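Local coordinates for protein YCGM (Escherichia coli, PDB 1NR9) that belongs to the fumarylacetoacetate hydrolase family, holds a magnesium ion and is of undetermined precise function, at residues P131-I136 with V209-H214. Numbering follows the deposited sequence.
Sequences PLSGFI and VTFDGH
Ile-136 meets Phe-211 and His-214 in a small, buried sheet-to-sheet contact, made by side chains alone, between the broken strand 130-137 of the mixed sheet and the hairpin joining strands 206-211 and 214-219. The two backbones stay well apart: the CA atoms of Ser-133 and Val-209 are 9.1 Å from each other, and no hydrogen bond crosses. The delta methyl of Ile-136 spans the gap. Its CD1 lies over one face of the His-214 imidazole, on the side of CD2 and NE2, and also reaches CZ of Phe-211 at 3.6 Å, approaching that ring obliquely. CG1 of Ile-136 stands anti to the carbonyl carbon (chi1 -72°) and the chain runs on extended to CD1 (chi2 168°), which carries the methyl to the hairpin, while His-214 comes from the opposite direction. Both rings flank a type I' turn, closed by backbone bonds from Phe-211 N to His-214 O and from His-214 N to Phe-211 O, which brings both rings within reach of the same methyl. Ser-133 OG only grazes Phe-211, at 4.4 Å from CE2; its hydroxyl is hydrogen-bonded with Val-100 N. The His-214 ring also meets that of Trp-9, and Phe-211 packs on Val-100 of strand 95-102 and Leu-150 of strand 149-154, between the two sheets.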
loop_
_atom_site.group_PDB
_atom_site.type_symbol
_atom_site.label_atom_id
_atom_site.label_comp_id
_atom_site.label_asym_id
_atom_site.label_seq_id
_atom_site.Cartn_x
_atom_site.Cartn_y
_atom_site.Cartn_z
ATOM N N PRO A 131 1.132 -0.519 -14.755
ATOM C CA PRO A 131 0.799 -1.420 -15.862
ATOM C C PRO A 131 1.875 -2.476 -15.753
ATOM O O PRO A 131 2.996 -2.171 -15.359
ATOM C CB PRO A 131 0.988 -0.545 -17.095
ATOM C CG PRO A 131 0.779 0.848 -16.574
ATOM C CD PRO A 131 1.477 0.822 -15.248
ATOM N N LEU A 132 1.580 -3.709 -16.110
ATOM C CA LEU A 132 2.587 -4.736 -15.949
ATOM C C LEU A 132 2.471 -5.750 -17.071
ATOM O O LEU A 132 1.366 -6.073 -17.507
ATOM C CB LEU A 132 2.356 -5.395 -14.592
ATOM C CG LEU A 132 3.339 -6.343 -13.919
ATOM C CD1 LEU A 132 4.675 -5.615 -13.680
ATOM C CD2 LEU A 132 2.733 -6.813 -12.590
ATOM N N SER A 133 3.612 -6.239 -17.548
ATOM C CA SER A 133 3.631 -7.227 -18.620
ATOM C C SER A 133 3.424 -8.612 -18.024
ATOM O O SER A 133 3.224 -8.753 -16.811
ATOM C CB SER A 133 4.972 -7.188 -19.361
ATOM O OG SER A 133 6.034 -7.681 -18.556
ATOM N N GLY A 134 3.446 -9.628 -18.884
ATOM C CA GLY A 134 3.300 -10.990 -18.414
ATOM C C GLY A 134 4.647 -11.352 -17.818
ATOM O O GLY A 134 5.592 -10.576 -17.944
ATOM N N PHE A 135 4.754 -12.515 -17.184
ATOM C CA PHE A 135 6.012 -12.924 -16.575
ATOM C C PHE A 135 6.670 -14.102 -17.250
ATOM O O PHE A 135 6.007 -14.975 -17.804
ATOM C CB PHE A 135 5.812 -13.283 -15.105
ATOM C CG PHE A 135 5.596 -12.105 -14.219
ATOM C CD1 PHE A 135 4.316 -11.767 -13.793
ATOM C CD2 PHE A 135 6.677 -11.330 -13.805
ATOM C CE1 PHE A 135 4.110 -10.667 -12.955
ATOM C CE2 PHE A 135 6.487 -10.231 -12.971
ATOM C CZ PHE A 135 5.201 -9.898 -12.545
ATOM N N ILE A 136 7.993 -14.125 -17.182
ATOM C CA ILE A 136 8.762 -15.209 -17.758
ATOM C C ILE A 136 9.288 -16.020 -16.574
ATOM O O ILE A 136 9.995 -15.491 -15.703
ATOM C CB ILE A 136 9.922 -14.660 -18.594
ATOM C CG1 ILE A 136 9.371 -14.047 -19.879
ATOM C CG2 ILE A 136 10.916 -15.753 -18.908
ATOM C CD1 ILE A 136 10.397 -13.228 -20.621
ATOM N N VAL A 209 7.597 -0.873 -24.517
ATOM C CA VAL A 209 8.504 -1.205 -23.423
ATOM C C VAL A 209 9.289 -2.445 -23.828
ATOM O O VAL A 209 8.780 -3.291 -24.570
ATOM C CB VAL A 209 7.713 -1.492 -22.126
ATOM C CG1 VAL A 209 6.794 -2.672 -22.333
ATOM C CG2 VAL A 209 8.661 -1.785 -20.987
ATOM N N THR A 210 10.524 -2.568 -23.347
ATOM C CA THR A 210 11.346 -3.714 -23.725
ATOM C C THR A 210 12.334 -4.176 -22.685
ATOM O O THR A 210 13.010 -3.361 -22.059
ATOM C CB THR A 210 12.152 -3.404 -24.985
ATOM O OG1 THR A 210 11.282 -3.418 -26.115
ATOM C CG2 THR A 210 13.256 -4.421 -25.182
ATOM N N PHE A 211 12.429 -5.489 -22.508
ATOM C CA PHE A 211 13.395 -6.038 -21.574
ATOM C C PHE A 211 13.909 -7.355 -22.134
ATOM O O PHE A 211 13.127 -8.241 -22.495
ATOM C CB PHE A 211 12.791 -6.179 -20.161
ATOM C CG PHE A 211 12.032 -7.458 -19.919
ATOM C CD1 PHE A 211 12.622 -8.509 -19.219
ATOM C CD2 PHE A 211 10.726 -7.611 -20.372
ATOM C CE1 PHE A 211 11.918 -9.699 -18.976
ATOM C CE2 PHE A 211 10.016 -8.795 -20.132
ATOM C CZ PHE A 211 10.617 -9.840 -19.432
ATOM N N ASP A 212 15.236 -7.434 -22.256
ATOM C CA ASP A 212 15.952 -8.596 -22.782
ATOM C C ASP A 212 15.253 -9.443 -23.836
ATOM O O ASP A 212 14.803 -10.560 -23.564
ATOM C CB ASP A 212 16.405 -9.509 -21.641
ATOM C CG ASP A 212 17.847 -9.259 -21.236
ATOM O OD1 ASP A 212 18.396 -10.071 -20.457
ATOM O OD2 ASP A 212 18.429 -8.250 -21.697
ATOM N N GLY A 213 15.166 -8.912 -25.045
ATOM C CA GLY A 213 14.557 -9.670 -26.123
ATOM C C GLY A 213 13.042 -9.713 -26.177
ATOM O O GLY A 213 12.473 -10.361 -27.061
ATOM N N HIS A 214 12.379 -9.025 -25.251
ATOM C CA HIS A 214 10.923 -9.011 -25.232
ATOM C C HIS A 214 10.342 -7.605 -25.313
ATOM O O HIS A 214 10.800 -6.682 -24.618
ATOM C CB HIS A 214 10.430 -9.714 -23.975
ATOM C CG HIS A 214 10.721 -11.179 -23.966
ATOM N ND1 HIS A 214 10.027 -12.078 -24.748
ATOM C CD2 HIS A 214 11.651 -11.901 -23.298
ATOM C CE1 HIS A 214 10.516 -13.291 -24.562
ATOM N NE2 HIS A 214 11.502 -13.212 -23.687
#